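Local coordinates for aspartate semialdehyde dehydrogenase (Francisella tularensis subsp. tularensis, PDB 4WOJ), which probably catalyses the NADPH-dependent reductive dephosphorylation of L-aspartyl-4-phosphate to L-aspartate-semialdehyde, on the way to lysine, methionine and threonine, at residues Thr166-Ser171 and Arg274-Ala279; Leu318-Asn323 and Phe347-Gln352; Pro230-Gly235 and Cys267-Ser272. All coordinates share one frame; numbering follows the deposited sequence. Where two conformers were deposited one is given.

From the N terminus, strand 159-167 enters interaction 1, which waits for residues 274-279 to close a long loop of mostly helical and irregular chain. Interaction 3 opens and closes within that loop, joining 230-235, ahead of helix 242-255, to 267-272, just after strand 263-266. Only after interaction 1 is complete does interaction 2 begin: 318-323 meets 347-352 across a short excursion that includes strand 329-336. Strands 275-284 and 343-351 are neighbours in the same mixed sheet, which makes interactions 1 and 2 adjacent, while Gln168 backbone bonds to Val268 and Val270 couple interactions 1 and 3. All three also reach the second subunit of the homodimer.

Interaction 1: residues Thr166-Ser171 and Arg274-Ala279; sequences TYQAIS and RSHSQA
Tyr167 and Ser277 form an antiparallel hydrogen-bonded pair, Tyr167 N to Ser277 O at 2.9 Å and Ser277 N to Tyr167 O at 3.0 Å, while Thr166 and Gln278 make the neighbouring non-hydrogen-bonded pair. On the face carrying Thr166 and Gln278 the two side chains run side by side, and the methyl CG2 of Thr166 lies 3.9 Å from Gln278 CG. Tyr167 and Ser277 occupy the other face. There, an aromatic residue suits the subunit boundary: the Tyr167 ring stacks on Tyr167 of the second subunit, its OH bonds to Thr166 O of that subunit, and its CE1 edge meets the methyl of Ala279.

Beyond the pair, Gln168 lies over His276. Its CG stands 4.0 Å from the ring centroid, a CH-pi contact almost on the ring normal; chi1 of -72° sets this CG beside the backbone N. The amide beyond is turned 54° from the ring, and its OE1 accepts from Thr166 OG1 at 2.6 Å, which helps fix its rotation. One water joins Tyr167 O, Ser275 O and Ser277 OG, giving these buried atoms a shared partner; Tyr167 O has Ser277 N as well. The small CB of Ala169 fits in the plane of the imidazole, at its edge. The strand pair thus presents His276, the predicted proton acceptor, beside Cys141, the predicted acyl-thioester residue, as expected for this family's active site.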
ATOM      1  N   THR B 166      -5.853   1.390  -1.979  1.00 22.03           N
ATOM      2  CA  THR B 166      -5.528   2.408  -1.050  1.00 22.63           C
ATOM      3  C   THR B 166      -4.530   1.918  -0.028  1.00 22.98           C
ATOM      4  O   THR B 166      -4.330   0.717   0.163  1.00 25.32           O
ATOM      5  CB  THR B 166      -6.733   2.941  -0.292  1.00 24.98           C
ATOM      6  OG1 THR B 166      -7.071   2.031   0.754  1.00 23.28           O
ATOM      7  CG2 THR B 166      -7.919   3.143  -1.230  1.00 27.21           C
ATOM      8  N   TYR B 167      -3.866   2.900   0.544  1.00 19.53           N
ATOM      9  CA  TYR B 167      -2.772   2.734   1.473  1.00 18.48           C
ATOM     10  C   TYR B 167      -3.165   3.760   2.490  1.00 17.83           C
ATOM     11  O   TYR B 167      -2.782   4.909   2.397  1.00 17.12           O
ATOM     12  CB  TYR B 167      -1.452   3.123   0.832  1.00 18.94           C
ATOM     13  CG  TYR B 167      -0.962   2.324  -0.408  1.00 18.40           C
ATOM     14  CD1 TYR B 167      -1.592   2.397  -1.642  1.00 18.88           C
ATOM     15  CD2 TYR B 167       0.196   1.559  -0.327  1.00 19.82           C
ATOM     16  CE1 TYR B 167      -1.113   1.675  -2.754  1.00 18.14           C
ATOM     17  CE2 TYR B 167       0.691   0.847  -1.415  1.00 19.51           C
ATOM     18  CZ  TYR B 167       0.028   0.905  -2.633  1.00 18.95           C
ATOM     19  OH  TYR B 167       0.558   0.157  -3.666  1.00 20.25           O
ATOM     20  N   GLN B 168      -4.081   3.370   3.351  1.00 18.44           N
ATOM     21  CA  GLN B 168      -4.745   4.265   4.261  1.00 20.06           C
ATOM     22  C   GLN B 168      -4.153   4.396   5.651  1.00 21.31           C
ATOM     23  O   GLN B 168      -3.835   3.413   6.312  1.00 22.40           O
ATOM     24  CB  GLN B 168      -6.157   3.790   4.460  1.00 20.73           C
ATOM     25  CG  GLN B 168      -6.957   4.041   3.221  1.00 21.61           C
ATOM     26  CD  GLN B 168      -8.362   3.563   3.371  1.00 21.97           C
ATOM     27  OE1 GLN B 168      -8.866   2.808   2.516  1.00 22.45           O
ATOM     28  NE2 GLN B 168      -9.038   4.025   4.437  1.00 20.93           N
ATOM     29  N   ALA B 169      -4.066   5.630   6.091  1.00 21.90           N
ATOM     30  CA  ALA B 169      -3.431   5.979   7.362  1.00 22.88           C
ATOM     31  C   ALA B 169      -4.369   5.778   8.553  1.00 23.38           C
ATOM     32  O   ALA B 169      -5.592   5.690   8.439  1.00 21.37           O
ATOM     33  CB  ALA B 169      -2.963   7.408   7.309  1.00 23.35           C
ATOM     34  N   ILE B 170      -3.756   5.717   9.720  1.00 23.23           N
ATOM     35  CA  ILE B 170      -4.456   5.250  10.876  1.00 22.09           C
ATOM     36  C   ILE B 170      -5.394   6.322  11.366  1.00 21.05           C
ATOM     37  O   ILE B 170      -6.349   6.014  12.022  1.00 22.16           O
ATOM     38  CB  ILE B 170      -3.480   4.750  11.957  1.00 23.72           C
ATOM     39  CG1 ILE B 170      -4.232   4.011  13.062  1.00 25.19           C
ATOM     40  CG2 ILE B 170      -2.654   5.908  12.562  1.00 24.70           C
ATOM     41  CD1 ILE B 170      -5.062   2.828  12.611  1.00 26.55           C
ATOM     42  N   SER B 171      -5.166   7.582  11.006  1.00 21.48           N
ATOM     43  CA  SER B 171      -5.991   8.675  11.539  1.00 21.63           C
ATOM     44  C   SER B 171      -7.449   8.527  11.277  1.00 22.57           C
ATOM     45  O   SER B 171      -8.262   8.936  12.083  1.00 23.02           O
ATOM     46  CB  SER B 171      -5.512  10.043  11.059  1.00 22.00           C
ATOM     47  OG  SER B 171      -5.572  10.184   9.682  1.00 21.60           O
ATOM     48  N   ARG B 274      -1.417  10.320   8.811  1.00 28.49           N
ATOM     49  CA  ARG B 274      -2.579  11.143   8.424  1.00 27.97           C
ATOM     50  C   ARG B 274      -2.829  11.369   6.946  1.00 29.35           C
ATOM     51  O   ARG B 274      -3.813  12.001   6.591  1.00 31.61           O
ATOM     52  CB  ARG B 274      -2.604  12.495   9.139  1.00 30.45           C
ATOM     53  CG  ARG B 274      -1.267  13.178   9.321  1.00 29.79           C
ATOM     54  CD  ARG B 274      -1.439  14.563   9.907  1.00 28.15           C
ATOM     55  NE  ARG B 274      -2.427  15.395   9.246  1.00 27.51           N
ATOM     56  CZ  ARG B 274      -2.879  16.556   9.731  1.00 29.15           C
ATOM     57  NH1 ARG B 274      -2.426  17.022  10.911  1.00 28.56           N
ATOM     58  NH2 ARG B 274      -3.787  17.269   9.044  1.00 25.94           N
ATOM     59  N   SER B 275      -2.010  10.789   6.088  1.00 25.91           N
ATOM     60  CA  SER B 275      -2.216  10.927   4.688  1.00 24.44           C
ATOM     61  C   SER B 275      -2.634   9.618   3.996  1.00 25.01           C
ATOM     62  O   SER B 275      -2.006   8.586   4.216  1.00 25.89           O
ATOM     63  CB  SER B 275      -0.967  11.485   4.060  1.00 24.29           C
ATOM     64  OG  SER B 275      -0.992  12.885   4.174  1.00 23.85           O
ATOM     65  N   HIS B 276      -3.733   9.661   3.227  1.00 21.39           N
ATOM     66  CA  HIS B 276      -4.163   8.487   2.456  1.00 20.11           C
ATOM     67  C   HIS B 276      -3.521   8.529   1.120  1.00 16.34           C
ATOM     68  O   HIS B 276      -3.512   9.576   0.498  1.00 13.52           O
ATOM     69  CB  HIS B 276      -5.661   8.404   2.283  1.00 22.84           C
ATOM     70  CG  HIS B 276      -6.388   8.074   3.552  1.00 26.40           C
ATOM     71  ND1 HIS B 276      -5.739   7.699   4.702  1.00 27.16           N
ATOM     72  CD2 HIS B 276      -7.707   8.061   3.849  1.00 30.67           C
ATOM     73  CE1 HIS B 276      -6.622   7.473   5.654  1.00 29.42           C
ATOM     74  NE2 HIS B 276      -7.824   7.690   5.164  1.00 31.31           N
ATOM     75  N   SER B 277      -2.936   7.407   0.726  1.00 14.84           N
ATOM     76  CA  SER B 277      -2.394   7.279  -0.581  1.00 16.54           C
ATOM     77  C   SER B 277      -3.247   6.296  -1.399  1.00 16.65           C
ATOM     78  O   SER B 277      -3.966   5.459  -0.861  1.00 16.93           O
ATOM     79  CB  SER B 277      -0.944   6.844  -0.562  1.00 17.83           C
ATOM     80  OG  SER B 277      -0.197   7.587   0.362  1.00 18.01           O
ATOM     81  N   GLN B 278      -3.159   6.427  -2.704  1.00 17.05           N
ATOM     82  CA  GLN B 278      -4.012   5.680  -3.626  1.00 17.23           C
ATOM     83  C   GLN B 278      -3.320   5.526  -4.952  1.00 17.81           C
ATOM     84  O   GLN B 278      -2.984   6.515  -5.576  1.00 16.70           O
ATOM     85  CB  GLN B 278      -5.329   6.442  -3.883  1.00 17.22           C
ATOM     86  CG  GLN B 278      -6.352   6.304  -2.786  1.00 17.64           C
ATOM     87  CD  GLN B 278      -7.671   6.969  -3.049  1.00 18.03           C
ATOM     88  OE1 GLN B 278      -7.881   8.107  -2.703  1.00 18.40           O
ATOM     89  NE2 GLN B 278      -8.611   6.209  -3.588  1.00 20.81           N
ATOM     90  N   ALA B 279      -3.179   4.278  -5.384  1.00 18.18           N
ATOM     91  CA  ALA B 279      -2.865   3.918  -6.747  1.00 18.62           C
ATOM     92  C   ALA B 279      -4.148   3.752  -7.590  1.00 19.97           C
ATOM     93  O   ALA B 279      -4.993   2.920  -7.324  1.00 20.69           O
ATOM     94  CB  ALA B 279      -2.058   2.644  -6.767  1.00 18.80           C
TER
HETATM   95  O   HOH W   1      -0.584   6.681   3.127  1.00 21.28           O
HETATM   96  O   HOH W   2      -9.413   5.725   7.116  1.00 12.34           O

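Interaction 2: residues Leu318-Asn323 and Phe347-Gln352; sequences LTPQAN and FTVGDQ
Val349 forms the close-packed centre of this contact, pointing from strand 343-351 at the chain that leads into helix 320-323. Its two methyls divide the work: CG2 lies 3.7 Å from Leu318 O, whereas CG1, anti to the backbone N at chi1 -177°, reaches Asn323 CB at 3.8 Å and borders Thr319 O and the Pro320 ring. A beta-branched residue suits this place, since it fills two directions from a strand. Leu318 crosses Phe347 obliquely. Leu318 CG lies in the plane of the ring, at its edge, 4.0 Å from Phe347 CD2, and Leu318 CD1 approaches Phe347 O at 3.5 Å.

The contact turns polar at Asn323 but stays as close, with no hydrogen bond across it. The amide passes alongside Val349, and Asn323 CG lies 3.7 Å from Gly350 CA. In the conformer given, ND2 donates to Asp328 O and OD1 accepts from Ser275 OG. Loose instead is the far side of the short helix: Gln321 and Ala322 bury nothing against the strand, and Gln321 NE2 bonds to Ser209 OG, its backbone N to Asn227 OD1, of the second subunit.

Thr319 is the N-cap, its OG1 accepting from Ala322 N at 3.0 Å, and Pro320 suits the first turn, which needs no N-H from it. The short helix follows helix 311-317 and rests on strand 343-351, itself between strands 275-284 and 329-336 in the mixed sheet.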
ATOM      1  N   LEU B 318       5.652  12.937  -3.565  1.00 23.79           N
ATOM      2  CA  LEU B 318       4.426  12.076  -3.692  1.00 22.50           C
ATOM      3  C   LEU B 318       4.288  11.099  -2.528  1.00 22.62           C
ATOM      4  O   LEU B 318       4.223   9.912  -2.737  1.00 21.09           O
ATOM      5  CB  LEU B 318       4.424  11.325  -5.011  1.00 22.57           C
ATOM      6  CG  LEU B 318       3.091  10.763  -5.493  1.00 22.47           C
ATOM      7  CD1 LEU B 318       2.048  11.854  -5.658  1.00 22.90           C
ATOM      8  CD2 LEU B 318       3.323  10.098  -6.827  1.00 25.66           C
ATOM      9  N   THR B 319       4.338  11.614  -1.295  1.00 23.40           N
ATOM     10  CA  THR B 319       4.422  10.788  -0.131  1.00 23.97           C
ATOM     11  C   THR B 319       3.704  11.407   1.050  1.00 25.98           C
ATOM     12  O   THR B 319       3.475  12.615   1.075  1.00 29.16           O
ATOM     13  CB  THR B 319       5.883  10.545   0.301  1.00 25.04           C
ATOM     14  OG1 THR B 319       6.395  11.704   0.989  1.00 28.52           O
ATOM     15  CG2 THR B 319       6.750  10.203  -0.882  1.00 23.46           C
ATOM     16  N   PRO B 320       3.317  10.570   2.023  1.00 26.76           N
ATOM     17  CA  PRO B 320       2.652  11.002   3.228  1.00 29.26           C
ATOM     18  C   PRO B 320       3.494  11.997   4.025  1.00 32.82           C
ATOM     19  O   PRO B 320       2.964  12.979   4.577  1.00 31.03           O
ATOM     20  CB  PRO B 320       2.510   9.698   4.017  1.00 29.10           C
ATOM     21  CG  PRO B 320       2.428   8.629   2.999  1.00 27.07           C
ATOM     22  CD  PRO B 320       3.156   9.116   1.796  1.00 26.50           C
ATOM     23  N   GLN B 321       4.790  11.707   4.094  1.00 32.08           N
ATOM     24  CA  GLN B 321       5.741  12.596   4.697  1.00 33.54           C
ATOM     25  C   GLN B 321       5.580  13.965   4.104  1.00 34.39           C
ATOM     26  O   GLN B 321       5.478  14.963   4.805  1.00 43.22           O
ATOM     27  CB  GLN B 321       7.172  12.134   4.411  1.00 36.05           C
ATOM     28  CG  GLN B 321       8.217  12.864   5.254  1.00 38.35           C
ATOM     29  CD  GLN B 321       9.622  12.717   4.702  1.00 38.87           C
ATOM     30  OE1 GLN B 321       9.866  12.947   3.503  1.00 38.04           O
ATOM     31  NE2 GLN B 321      10.556  12.333   5.568  1.00 33.58           N
ATOM     32  N   ALA B 322       5.582  14.025   2.792  1.00 33.52           N
ATOM     33  CA  ALA B 322       5.580  15.317   2.138  1.00 32.15           C
ATOM     34  C   ALA B 322       4.266  16.063   2.312  1.00 30.32           C
ATOM     35  O   ALA B 322       4.256  17.263   2.438  1.00 29.98           O
ATOM     36  CB  ALA B 322       5.878  15.147   0.653  1.00 32.76           C
ATOM     37  N   ASN B 323       3.182  15.303   2.331  0.50 28.65           N
ATOM     38  CA  ASN B 323       1.852  15.836   2.141  0.50 27.14           C
ATOM     39  C   ASN B 323       1.055  16.107   3.407  0.50 26.60           C
ATOM     40  O   ASN B 323       0.186  16.971   3.426  0.50 27.30           O
ATOM     41  CB  ASN B 323       1.061  14.824   1.320  0.50 25.49           C
ATOM     42  CG  ASN B 323      -0.389  15.162   1.271  0.50 24.42           C
ATOM     43  OD1 ASN B 323      -1.112  14.998   2.268  0.50 21.94           O
ATOM     44  ND2 ASN B 323      -0.835  15.664   0.110  0.50 23.92           N
ATOM     45  N   PHE B 347      -0.752   7.777  -9.157  1.00 20.74           N
ATOM     46  CA  PHE B 347      -0.695   7.578  -7.701  1.00 21.31           C
ATOM     47  C   PHE B 347      -0.921   8.926  -7.050  1.00 20.91           C
ATOM     48  O   PHE B 347      -0.293   9.879  -7.428  1.00 23.36           O
ATOM     49  CB  PHE B 347       0.686   7.056  -7.270  1.00 20.08           C
ATOM     50  CG  PHE B 347       0.750   6.523  -5.864  1.00 18.92           C
ATOM     51  CD1 PHE B 347       0.357   5.245  -5.569  1.00 17.50           C
ATOM     52  CD2 PHE B 347       1.297   7.302  -4.819  1.00 20.22           C
ATOM     53  CE1 PHE B 347       0.446   4.757  -4.274  1.00 17.65           C
ATOM     54  CE2 PHE B 347       1.392   6.823  -3.532  1.00 18.40           C
ATOM     55  CZ  PHE B 347       0.960   5.541  -3.251  1.00 18.13           C
ATOM     56  N   THR B 348      -1.785   8.990  -6.052  1.00 21.87           N
ATOM     57  CA  THR B 348      -2.095  10.235  -5.378  1.00 22.71           C
ATOM     58  C   THR B 348      -2.028  10.112  -3.888  1.00 20.03           C
ATOM     59  O   THR B 348      -2.147   9.036  -3.330  1.00 19.90           O
ATOM     60  CB  THR B 348      -3.504  10.806  -5.782  1.00 24.16           C
ATOM     61  OG1 THR B 348      -3.759  11.983  -5.004  1.00 28.00           O
ATOM     62  CG2 THR B 348      -4.601   9.808  -5.571  1.00 22.80           C
ATOM     63  N   VAL B 349      -1.800  11.243  -3.249  1.00 19.77           N
ATOM     64  CA  VAL B 349      -1.683  11.325  -1.815  1.00 19.58           C
ATOM     65  C   VAL B 349      -2.342  12.621  -1.344  1.00 22.28           C
ATOM     66  O   VAL B 349      -2.115  13.685  -1.928  1.00 22.55           O
ATOM     67  CB  VAL B 349      -0.221  11.400  -1.373  1.00 20.71           C
ATOM     68  CG1 VAL B 349      -0.107  11.417   0.155  1.00 19.80           C
ATOM     69  CG2 VAL B 349       0.576  10.245  -1.952  1.00 20.89           C
ATOM     70  N   GLY B 350      -3.151  12.522  -0.288  1.00 22.77           N
ATOM     71  CA  GLY B 350      -3.716  13.696   0.387  1.00 21.63           C
ATOM     72  C   GLY B 350      -4.021  13.456   1.833  1.00 22.20           C
ATOM     73  O   GLY B 350      -4.004  12.318   2.302  1.00 24.66           O
ATOM     74  N   ASP B 351      -4.292  14.535   2.558  1.00 24.49           N
ATOM     75  CA  ASP B 351      -4.369  14.510   4.018  1.00 22.08           C
ATOM     76  C   ASP B 351      -5.745  14.117   4.493  1.00 23.95           C
ATOM     77  O   ASP B 351      -6.719  14.799   4.196  1.00 28.59           O
ATOM     78  CB  ASP B 351      -4.059  15.883   4.585  1.00 21.48           C
ATOM     79  CG  ASP B 351      -3.972  15.874   6.101  1.00 20.21           C
ATOM     80  OD1 ASP B 351      -5.017  15.963   6.778  1.00 17.80           O
ATOM     81  OD2 ASP B 351      -2.849  15.700   6.594  1.00 17.88           O
ATOM     82  N   GLN B 352      -5.828  13.049   5.263  1.00 22.82           N
ATOM     83  CA  GLN B 352      -7.109  12.503   5.671  1.00 24.35           C
ATOM     84  C   GLN B 352      -7.943  13.469   6.463  1.00 24.29           C
ATOM     85  O   GLN B 352      -9.156  13.536   6.278  1.00 24.40           O
ATOM     86  CB  GLN B 352      -6.905  11.219   6.482  1.00 27.41           C
ATOM     87  CG  GLN B 352      -8.181  10.491   6.825  1.00 30.49           C
ATOM     88  CD  GLN B 352      -8.671  10.785   8.216  1.00 33.82           C
ATOM     89  OE1 GLN B 352      -7.902  10.744   9.173  1.00 33.80           O
ATOM     90  NE2 GLN B 352      -9.973  11.064   8.350  1.00 35.24           N
TER

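Interaction 3: residues Pro230-Gly235 and Cys267-Ser272; sequences PWIDVG and CVRVPS
Pro230 opens the contact against Val268, whose CG1 lies 3.9 Å from Pro230 CA and whose CG2 lies 4.2 Å from Pro230 CB. Trp231 has its CB directed away from 267-272, and its NE1 donates to Asp233 O at 2.7 Å, a bent bond (134°) within the segment. Ile232 buries the most surface of any residue here. A water accepts from Ile232 N at 3.1 Å and donates to Cys267 O at 2.7 Å, bridging the two backbones without a direct bond.

The isoleucine side chain crosses Arg269 at about a right angle. With CD1 carried out to full extension by chi2 of 174°, that methyl sits 3.5 Å above the guanidinium plane, over its centre, and Ile232 CG2 lies 3.9 Å from Arg269 NH2. The flat cation's face takes a methyl while its N-H groups stay at the rim. This guanidinium lies beside the active site, about 5 Å, side chain to side chain, from His276, the predicted proton acceptor.

From Asp233 the segment heads for helix 242-255, whose Glu243 touches Ile232 and Cys267; the other segment leaves strand 263-266, passes Thr166 and Gln168, and continues toward strand 275-284.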
ATOM      1  N   PRO B 230      -5.525  -5.514   5.131  1.00 20.60           N
ATOM      2  CA  PRO B 230      -6.380  -5.356   3.980  1.00 23.46           C
ATOM      3  C   PRO B 230      -7.845  -5.621   4.269  1.00 25.04           C
ATOM      4  O   PRO B 230      -8.524  -6.285   3.475  1.00 26.86           O
ATOM      5  CB  PRO B 230      -5.789  -6.347   2.963  1.00 23.13           C
ATOM      6  CG  PRO B 230      -5.247  -7.439   3.811  1.00 23.15           C
ATOM      7  CD  PRO B 230      -4.768  -6.765   5.086  1.00 21.89           C
ATOM      8  N   TRP B 231      -8.315  -5.086   5.397  1.00 26.68           N
ATOM      9  CA  TRP B 231      -9.736  -5.024   5.738  1.00 26.62           C
ATOM     10  C   TRP B 231     -10.063  -3.776   6.540  1.00 27.43           C
ATOM     11  O   TRP B 231      -9.560  -3.598   7.639  1.00 27.08           O
ATOM     12  CB  TRP B 231     -10.172  -6.230   6.531  1.00 25.70           C
ATOM     13  CG  TRP B 231     -11.667  -6.356   6.612  1.00 26.83           C
ATOM     14  CD1 TRP B 231     -12.514  -5.651   7.426  1.00 27.82           C
ATOM     15  CD2 TRP B 231     -12.490  -7.246   5.863  1.00 26.49           C
ATOM     16  NE1 TRP B 231     -13.806  -6.058   7.232  1.00 27.73           N
ATOM     17  CE2 TRP B 231     -13.819  -7.042   6.277  1.00 28.63           C
ATOM     18  CE3 TRP B 231     -12.231  -8.238   4.914  1.00 28.94           C
ATOM     19  CZ2 TRP B 231     -14.901  -7.785   5.746  1.00 28.89           C
ATOM     20  CZ3 TRP B 231     -13.329  -8.982   4.370  1.00 28.22           C
ATOM     21  CH2 TRP B 231     -14.630  -8.739   4.791  1.00 26.98           C
ATOM     22  N   ILE B 232     -10.931  -2.931   5.985  1.00 30.22           N
ATOM     23  CA  ILE B 232     -11.393  -1.736   6.671  1.00 31.22           C
ATOM     24  C   ILE B 232     -12.902  -1.730   6.738  1.00 33.61           C
ATOM     25  O   ILE B 232     -13.567  -1.741   5.727  1.00 31.38           O
ATOM     26  CB  ILE B 232     -10.803  -0.433   6.041  1.00 32.45           C
ATOM     27  CG1 ILE B 232      -9.309  -0.352   6.397  1.00 29.70           C
ATOM     28  CG2 ILE B 232     -11.477   0.813   6.612  1.00 32.20           C
ATOM     29  CD1 ILE B 232      -8.540   0.761   5.759  1.00 29.46           C
ATOM     30  N   ASP B 233     -13.427  -1.705   7.962  1.00 38.49           N
ATOM     31  CA  ASP B 233     -14.871  -1.590   8.211  1.00 40.65           C
ATOM     32  C   ASP B 233     -15.649  -2.937   8.116  1.00 38.37           C
ATOM     33  O   ASP B 233     -15.100  -4.002   8.337  1.00 35.37           O
ATOM     34  CB  ASP B 233     -15.499  -0.507   7.331  1.00 45.30           C
ATOM     35  CG  ASP B 233     -16.522   0.336   8.102  1.00 55.26           C
ATOM     36  OD1 ASP B 233     -17.740  -0.007   8.043  1.00 56.10           O
ATOM     37  OD2 ASP B 233     -16.106   1.323   8.774  1.00 51.06           O
ATOM     38  N   VAL B 234     -16.941  -2.869   7.838  1.00 38.22           N
ATOM     39  CA  VAL B 234     -17.844  -4.018   8.024  1.00 43.60           C
ATOM     40  C   VAL B 234     -17.937  -4.839   6.716  1.00 43.20           C
ATOM     41  O   VAL B 234     -17.700  -4.322   5.620  1.00 34.48           O
ATOM     42  CB  VAL B 234     -19.258  -3.574   8.569  1.00 42.56           C
ATOM     43  CG1 VAL B 234     -20.414  -4.226   7.810  1.00 41.85           C
ATOM     44  CG2 VAL B 234     -19.392  -3.876  10.053  1.00 42.40           C
ATOM     45  N   GLY B 235     -18.230  -6.128   6.868  1.00 45.76           N
ATOM     46  CA  GLY B 235     -18.389  -7.029   5.729  1.00 47.06           C
ATOM     47  C   GLY B 235     -19.643  -6.688   4.961  1.00 48.53           C
ATOM     48  O   GLY B 235     -20.690  -6.419   5.551  1.00 48.17           O
ATOM     49  N   CYS B 267      -9.344  -1.586  -0.116  1.00 23.45           N
ATOM     50  CA  CYS B 267      -8.927  -0.641   0.901  1.00 25.21           C
ATOM     51  C   CYS B 267      -8.011  -1.308   1.970  1.00 24.00           C
ATOM     52  O   CYS B 267      -8.379  -2.282   2.599  1.00 24.70           O
ATOM     53  CB  CYS B 267     -10.164   0.054   1.500  1.00 26.57           C
ATOM     54  SG  CYS B 267     -11.092   1.111   0.331  1.00 27.62           S
ATOM     55  N   VAL B 268      -6.827  -0.749   2.175  1.00 20.96           N
ATOM     56  CA  VAL B 268      -5.805  -1.360   3.014  1.00 20.24           C
ATOM     57  C   VAL B 268      -5.273  -0.351   4.024  1.00 22.45           C
ATOM     58  O   VAL B 268      -4.941   0.775   3.674  1.00 22.39           O
ATOM     59  CB  VAL B 268      -4.617  -1.861   2.191  1.00 21.17           C
ATOM     60  CG1 VAL B 268      -3.652  -2.697   3.044  1.00 20.41           C
ATOM     61  CG2 VAL B 268      -5.080  -2.695   0.967  1.00 20.83           C
ATOM     62  N   ARG B 269      -5.236  -0.765   5.277  1.00 21.39           N
ATOM     63  CA  ARG B 269      -4.666   0.025   6.307  1.00 23.79           C
ATOM     64  C   ARG B 269      -3.181  -0.192   6.321  1.00 25.20           C
ATOM     65  O   ARG B 269      -2.727  -1.360   6.218  1.00 24.80           O
ATOM     66  CB  ARG B 269      -5.260  -0.392   7.655  1.00 24.64           C
ATOM     67  CG  ARG B 269      -4.931   0.572   8.733  1.00 24.27           C
ATOM     68  CD  ARG B 269      -5.680   1.853   8.514  1.00 23.87           C
ATOM     69  NE  ARG B 269      -7.028   1.773   9.037  1.00 23.91           N
ATOM     70  CZ  ARG B 269      -7.978   2.657   8.767  1.00 26.77           C
ATOM     71  NH1 ARG B 269      -7.767   3.671   7.922  1.00 26.78           N
ATOM     72  NH2 ARG B 269      -9.167   2.513   9.322  1.00 30.35           N
ATOM     73  N   VAL B 270      -2.432   0.920   6.386  1.00 25.02           N
ATOM     74  CA  VAL B 270      -0.935   0.886   6.423  1.00 23.81           C
ATOM     75  C   VAL B 270      -0.418   1.766   7.558  1.00 24.26           C
ATOM     76  O   VAL B 270      -1.203   2.542   8.105  1.00 22.70           O
ATOM     77  CB  VAL B 270      -0.271   1.341   5.104  1.00 24.22           C
ATOM     78  CG1 VAL B 270      -0.684   0.431   3.942  1.00 23.98           C
ATOM     79  CG2 VAL B 270      -0.578   2.810   4.812  1.00 24.63           C
ATOM     80  N   PRO B 271       0.884   1.636   7.926  1.00 24.62           N
ATOM     81  CA  PRO B 271       1.425   2.347   9.060  1.00 28.43           C
ATOM     82  C   PRO B 271       1.824   3.771   8.711  1.00 32.00           C
ATOM     83  O   PRO B 271       2.979   4.159   8.921  1.00 33.92           O
ATOM     84  CB  PRO B 271       2.677   1.523   9.453  1.00 27.48           C
ATOM     85  CG  PRO B 271       2.645   0.288   8.621  1.00 25.49           C
ATOM     86  CD  PRO B 271       1.841   0.632   7.429  1.00 25.63           C
ATOM     87  N   SER B 272       0.864   4.522   8.179  1.00 31.73           N
ATOM     88  CA  SER B 272       0.982   5.947   8.000  1.00 30.19           C
ATOM     89  C   SER B 272       0.126   6.624   9.052  1.00 28.37           C
ATOM     90  O   SER B 272      -0.776   6.032   9.604  1.00 31.31           O
ATOM     91  CB  SER B 272       0.473   6.350   6.612  1.00 29.65           C
ATOM     92  OG  SER B 272       1.365   5.926   5.624  1.00 30.25           O
TER
HETATM   93  O   HOH W   3     -10.840  -3.326   2.950  1.00 14.93           O